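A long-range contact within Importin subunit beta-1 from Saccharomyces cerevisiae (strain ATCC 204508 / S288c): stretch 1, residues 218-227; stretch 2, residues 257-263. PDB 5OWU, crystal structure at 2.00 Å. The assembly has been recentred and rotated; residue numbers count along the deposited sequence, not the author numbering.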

ATOM      1  N   ARG A 218       0.801  14.490 -29.793  1.00 45.63           N
ATOM      2  CA  ARG A 218       0.876  15.553 -30.788  1.00 47.17           C
ATOM      3  C   ARG A 218       1.815  16.628 -30.265  1.00 45.45           C
ATOM      4  O   ARG A 218       1.538  17.246 -29.233  1.00 41.18           O
ATOM      5  N   GLU A 219       2.912  16.855 -30.988  1.00 48.82           N
ATOM      6  CA  GLU A 219       3.968  17.726 -30.482  1.00 51.10           C
ATOM      7  C   GLU A 219       3.443  19.123 -30.172  1.00 42.82           C
ATOM      8  O   GLU A 219       3.788  19.701 -29.139  1.00 42.27           O
ATOM      9  N   GLY A 220       2.615  19.688 -31.050  1.00 39.24           N
ATOM     10  CA  GLY A 220       2.157  21.054 -30.840  1.00 42.25           C
ATOM     11  C   GLY A 220       1.271  21.194 -29.616  1.00 38.72           C
ATOM     12  O   GLY A 220       1.423  22.134 -28.827  1.00 43.41           O
ATOM     13  N   GLU A 221       0.334  20.258 -29.438  1.00 43.05           N
ATOM     14  CA  GLU A 221      -0.524  20.282 -28.255  1.00 43.22           C
ATOM     15  C   GLU A 221       0.279  20.026 -26.984  1.00 38.96           C
ATOM     16  O   GLU A 221       0.064  20.690 -25.963  1.00 36.92           O
ATOM     17  N   ARG A 222       1.187  19.050 -27.020  1.00 44.23           N
ATOM     18  CA  ARG A 222       2.036  18.770 -25.864  1.00 50.67           C
ATOM     19  C   ARG A 222       2.855  20.000 -25.483  1.00 40.38           C
ATOM     20  O   ARG A 222       2.934  20.376 -24.307  1.00 35.15           O
ATOM     21  N   ASN A 223       3.473  20.641 -26.476  1.00 36.36           N
ATOM     22  CA  ASN A 223       4.250  21.848 -26.224  1.00 46.12           C
ATOM     23  C   ASN A 223       3.390  22.917 -25.570  1.00 37.59           C
ATOM     24  O   ASN A 223       3.777  23.503 -24.553  1.00 39.51           O
ATOM     25  N   TYR A 224       2.209  23.188 -26.138  1.00 33.50           N
ATOM     26  CA  TYR A 224       1.374  24.252 -25.586  1.00 36.35           C
ATOM     27  C   TYR A 224       0.940  23.935 -24.158  1.00 37.47           C
ATOM     28  O   TYR A 224       1.002  24.798 -23.270  1.00 34.99           O
ATOM     29  N   LEU A 225       0.486  22.704 -23.917  1.00 32.21           N
ATOM     30  CA  LEU A 225       0.065  22.326 -22.570  1.00 31.29           C
ATOM     31  C   LEU A 225       1.211  22.472 -21.569  1.00 35.69           C
ATOM     32  O   LEU A 225       1.027  23.009 -20.469  1.00 40.65           O
ATOM     33  N   MET A 226       2.401  21.980 -21.927  1.00 37.38           N
ATOM     34  CA  MET A 226       3.539  22.091 -21.015  1.00 43.93           C
ATOM     35  C   MET A 226       3.897  23.549 -20.764  1.00 35.44           C
ATOM     36  O   MET A 226       4.252  23.927 -19.641  1.00 36.54           O
ATOM     37  N   GLN A 227       3.808  24.382 -21.799  1.00 36.22           N
ATOM     38  CA  GLN A 227       4.031  25.812 -21.624  1.00 44.73           C
ATOM     39  C   GLN A 227       3.071  26.391 -20.591  1.00 38.74           C
ATOM     40  O   GLN A 227       3.482  27.139 -19.695  1.00 39.61           O
ATOM     41  N   THR A 257       8.307   9.633 -21.079  1.00 38.68           N
ATOM     42  CA  THR A 257       8.966   9.447 -22.368  1.00 39.58           C
ATOM     43  C   THR A 257       9.032  10.731 -23.188  1.00 33.35           C
ATOM     44  O   THR A 257       9.863  10.826 -24.097  1.00 33.94           O
ATOM     45  N   PHE A 258       8.187  11.716 -22.889  1.00 34.02           N
ATOM     46  CA  PHE A 258       8.134  12.963 -23.644  1.00 40.88           C
ATOM     47  C   PHE A 258       8.814  14.134 -22.936  1.00 33.64           C
ATOM     48  O   PHE A 258       8.737  15.264 -23.428  1.00 38.53           O
ATOM     49  N   MET A 259       9.477  13.905 -21.805  1.00 30.25           N
ATOM     50  CA  MET A 259       9.920  15.023 -20.976  1.00 33.26           C
ATOM     51  C   MET A 259      11.315  15.558 -21.298  1.00 38.44           C
ATOM     52  O   MET A 259      11.683  16.617 -20.774  1.00 35.47           O
ATOM     53  N   LYS A 260      12.111  14.874 -22.114  1.00 30.46           N
ATOM     54  CA  LYS A 260      13.492  15.325 -22.305  1.00 42.67           C
ATOM     55  C   LYS A 260      13.571  16.759 -22.822  1.00 37.96           C
ATOM     56  O   LYS A 260      14.322  17.561 -22.242  1.00 30.82           O
ATOM     57  N   PRO A 261      12.829  17.160 -23.858  1.00 44.96           N
ATOM     58  CA  PRO A 261      12.945  18.557 -24.321  1.00 40.90           C
ATOM     59  C   PRO A 261      12.503  19.578 -23.287  1.00 36.22           C
ATOM     60  O   PRO A 261      13.107  20.653 -23.185  1.00 40.35           O
ATOM     61  N   TYR A 262      11.460  19.277 -22.513  1.00 35.42           N
ATOM     62  CA  TYR A 262      10.999  20.230 -21.509  1.00 36.37           C
ATOM     63  C   TYR A 262      11.983  20.317 -20.352  1.00 34.10           C
ATOM     64  O   TYR A 262      12.207  21.401 -19.800  1.00 35.15           O
ATOM     65  N   MET A 263      12.588  19.189 -19.979  1.00 28.66           N
ATOM     66  CA  MET A 263      13.638  19.215 -18.967  1.00 32.64           C
ATOM     67  C   MET A 263      14.808  20.068 -19.438  1.00 35.96           C
ATOM     68  O   MET A 263      15.282  20.952 -18.716  1.00 34.85           O
TER

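Packing of helix 219-227 of importin subunit beta-1 against the segment 257-263, which runs from a 3-10 turn into a second helix. The contact is small, burying 327 Å² in total, and it is organised around Tyr262. The backbones stay well apart, with CA of Arg222 8.7 Å from CA of Phe258 and CA of Met226 7.7 Å from CA of Tyr262, so side chains fill the space between them. On the first helix Arg222 and Met226, one turn apart, both direct their CA-to-CB bonds toward the other stretch, and Asn223 joins them from a sideways start. Phe258 and Tyr262 point toward them from the second stretch.

Tyr262 has the largest covered area of any residue here. Its chi1 of -49° (m) and chi2 of -72° send the ring across to the first helix, where the hydroxyl meets two polar partners. OH donates to OD1 of Asn223 at 2.6 Å, a short hydrogen bond made at the edge of the ring, and accepts from NE of Arg222 at 3.1 Å, with an N-H...O angle of 138°. The hydroxyl is thus donor and acceptor at once, linking two consecutive residues of the helix. Asn223 reaches it with chi1 at -75° (m) and chi2 at -15°, which bring the end of a sideways-pointing side chain nearer to the tyrosine.

Arg222 begins extended, with chi1 -173° and chi2 180° (both t), then turns at chi3, 52° (p). The bend brings the guanidinium up to both aromatic residues: Tyr262 OH lies at its edge, near its plane, while CD1 of Phe258 lies over one face, 3.2 Å from NH1 of Arg222. Phe258, with chi1 -62° (m) and chi2 -69°, therefore covers part of the charged group without being a hydrogen-bonding partner. NH1 has a hydrogen bond to a residue just outside the two stretches.

One turn further along the first helix, at Met226, the contact becomes apolar. Met226 is m at all three torsions (-71°, -60°, -75°), a folded conformation that lays the chain over one face of the Tyr262 ring. CG stands 3.8 Å from the centroid of the Tyr262 ring, 8° off its normal, a CH-pi contact, and CB of Met226 is 3.8 Å from CE1 of Tyr262. The sulfur lies farther out, SD of Met226 being 4.9 Å from that centroid, and the chain continues until its CE touches SD of Met259 at 3.7 Å. Met259 starts with CA-to-CB pointing away; chi1 -69° and chi2 -63° (both m), followed by an off-well chi3 of 100°, bring its end back toward Met226.

The remaining side chains of the first stretch stand clear of the contact. Arg218, the N-cap residue right before the helix, points away and forms a salt bridge with Glu221 within its own stretch, NH1 of Arg218 to OE2 of Glu221 at 2.8 Å, while Tyr224 also points away.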

ATOM      1  CB  ARG A 218      -0.501  16.146 -31.083  1.00 44.64           C
ATOM      2  CG  ARG A 218      -1.483  15.157 -31.676  1.00 52.19           C
ATOM      3  CD  ARG A 218      -2.906  15.682 -31.618  1.00 50.70           C
ATOM      4  NE  ARG A 218      -3.870  14.599 -31.760  1.00 55.27           N
ATOM      5  CZ  ARG A 218      -5.144  14.673 -31.387  1.00 55.36           C
ATOM      6  NH1 ARG A 218      -5.626  15.784 -30.844  1.00 37.81           N
ATOM      7  NH2 ARG A 218      -5.939  13.626 -31.556  1.00 59.23           N
ATOM      8  CB  GLU A 219       5.121  17.805 -31.491  1.00 53.81           C
ATOM      9  CG  GLU A 219       6.393  18.431 -30.922  1.00 59.22           C
ATOM     10  CD  GLU A 219       7.408  18.805 -31.994  1.00 75.05           C
ATOM     11  OE1 GLU A 219       7.307  18.292 -33.131  1.00 71.22           O
ATOM     12  OE2 GLU A 219       8.303  19.624 -31.697  1.00 68.63           O
ATOM     13  CB  GLU A 221      -1.637  19.245 -28.387  1.00 41.79           C
ATOM     14  CG  GLU A 221      -2.543  19.427 -29.596  1.00 47.94           C
ATOM     15  CD  GLU A 221      -3.746  18.499 -29.556  1.00 54.37           C
ATOM     16  OE1 GLU A 221      -4.081  18.010 -28.452  1.00 42.05           O
ATOM     17  OE2 GLU A 221      -4.353  18.256 -30.624  1.00 49.73           O
ATOM     18  CB  ARG A 222       2.944  17.578 -26.180  1.00 48.96           C
ATOM     19  CG  ARG A 222       3.758  17.064 -25.010  1.00 48.49           C
ATOM     20  CD  ARG A 222       4.630  15.875 -25.406  1.00 50.49           C
ATOM     21  NE  ARG A 222       5.465  16.130 -26.586  1.00 47.47           N
ATOM     22  CZ  ARG A 222       5.456  15.414 -27.714  1.00 54.22           C
ATOM     23  NH1 ARG A 222       4.663  14.363 -27.859  1.00 57.16           N
ATOM     24  NH2 ARG A 222       6.262  15.745 -28.712  1.00 66.46           N
ATOM     25  CB  ASN A 223       4.853  22.383 -27.530  1.00 38.80           C
ATOM     26  CG  ASN A 223       6.034  21.554 -28.022  1.00 40.48           C
ATOM     27  OD1 ASN A 223       6.589  20.746 -27.287  1.00 44.96           O
ATOM     28  ND2 ASN A 223       6.426  21.766 -29.277  1.00 43.16           N
ATOM     29  CB  TYR A 224       0.145  24.476 -26.468  1.00 46.51           C
ATOM     30  CG  TYR A 224      -0.790  25.531 -25.922  1.00 42.78           C
ATOM     31  CD1 TYR A 224      -0.444  26.872 -25.952  1.00 50.54           C
ATOM     32  CD2 TYR A 224      -2.021  25.186 -25.372  1.00 41.23           C
ATOM     33  CE1 TYR A 224      -1.288  27.841 -25.454  1.00 62.36           C
ATOM     34  CE2 TYR A 224      -2.874  26.152 -24.871  1.00 43.47           C
ATOM     35  CZ  TYR A 224      -2.502  27.479 -24.914  1.00 52.51           C
ATOM     36  OH  TYR A 224      -3.345  28.450 -24.419  1.00 58.51           O
ATOM     37  CB  LEU A 225      -0.464  20.894 -22.570  1.00 35.33           C
ATOM     38  CG  LEU A 225      -1.015  20.416 -21.219  1.00 34.93           C
ATOM     39  CD1 LEU A 225      -2.090  21.363 -20.715  1.00 45.32           C
ATOM     40  CD2 LEU A 225      -1.568  19.008 -21.296  1.00 51.18           C
ATOM     41  CB  MET A 226       4.745  21.333 -21.575  1.00 39.68           C
ATOM     42  CG  MET A 226       4.582  19.810 -21.542  1.00 36.55           C
ATOM     43  SD  MET A 226       4.357  19.211 -19.861  1.00 34.93           S
ATOM     44  CE  MET A 226       6.029  19.361 -19.218  1.00 42.16           C
ATOM     45  CB  GLN A 227       3.886  26.527 -22.969  1.00 45.85           C
ATOM     46  CG  GLN A 227       4.002  28.041 -22.883  1.00 47.30           C
ATOM     47  CD  GLN A 227       4.100  28.702 -24.251  1.00 55.45           C
ATOM     48  OE1 GLN A 227       4.431  28.057 -25.247  1.00 53.74           O
ATOM     49  NE2 GLN A 227       3.802  29.993 -24.302  1.00 60.52           N
ATOM     50  CB  THR A 257       8.251   8.353 -23.173  1.00 43.60           C
ATOM     51  OG1 THR A 257       9.040   7.993 -24.314  1.00 51.27           O
ATOM     52  CG2 THR A 257       6.871   8.810 -23.636  1.00 34.48           C
ATOM     53  CB  PHE A 258       6.679  13.346 -23.937  1.00 36.09           C
ATOM     54  CG  PHE A 258       5.937  12.352 -24.781  1.00 40.36           C
ATOM     55  CD1 PHE A 258       6.268  12.167 -26.115  1.00 47.90           C
ATOM     56  CD2 PHE A 258       4.877  11.634 -24.251  1.00 46.05           C
ATOM     57  CE1 PHE A 258       5.571  11.261 -26.900  1.00 45.68           C
ATOM     58  CE2 PHE A 258       4.172  10.730 -25.031  1.00 45.55           C
ATOM     59  CZ  PHE A 258       4.516  10.544 -26.354  1.00 49.43           C
ATOM     60  CB  MET A 259       9.879  14.614 -19.507  1.00 29.91           C
ATOM     61  CG  MET A 259       8.460  14.430 -18.975  1.00 38.13           C
ATOM     62  SD  MET A 259       7.492  15.957 -19.005  1.00 31.16           S
ATOM     63  CE  MET A 259       6.510  15.739 -20.495  1.00 33.68           C
ATOM     64  CB  LYS A 260      14.233  14.344 -23.226  1.00 31.58           C
ATOM     65  CG  LYS A 260      15.747  14.540 -23.283  1.00 51.34           C
ATOM     66  CD  LYS A 260      16.384  13.559 -24.258  1.00 52.63           C
ATOM     67  CE  LYS A 260      17.898  13.660 -24.250  1.00 63.29           C
ATOM     68  NZ  LYS A 260      18.500  12.971 -25.424  1.00 81.90           N
ATOM     69  CB  PRO A 261      12.048  18.591 -25.569  1.00 53.81           C
ATOM     70  CG  PRO A 261      11.870  17.160 -25.967  1.00 53.17           C
ATOM     71  CD  PRO A 261      11.905  16.379 -24.697  1.00 43.45           C
ATOM     72  CB  TYR A 262       9.597  19.843 -21.027  1.00 35.16           C
ATOM     73  CG  TYR A 262       8.684  19.583 -22.200  1.00 39.48           C
ATOM     74  CD1 TYR A 262       8.219  20.631 -22.985  1.00 34.73           C
ATOM     75  CD2 TYR A 262       8.330  18.289 -22.556  1.00 43.65           C
ATOM     76  CE1 TYR A 262       7.405  20.396 -24.085  1.00 43.58           C
ATOM     77  CE2 TYR A 262       7.515  18.045 -23.654  1.00 50.99           C
ATOM     78  CZ  TYR A 262       7.058  19.103 -24.412  1.00 48.60           C
ATOM     79  OH  TYR A 262       6.251  18.870 -25.500  1.00 46.39           O
ATOM     80  CB  MET A 263      14.114  17.794 -18.657  1.00 32.55           C
ATOM     81  CG  MET A 263      13.188  16.982 -17.758  1.00 29.22           C
ATOM     82  SD  MET A 263      13.024  17.711 -16.128  1.00 35.32           S
ATOM     83  CE  MET A 263      11.406  18.365 -16.354  1.00 58.39           C
TER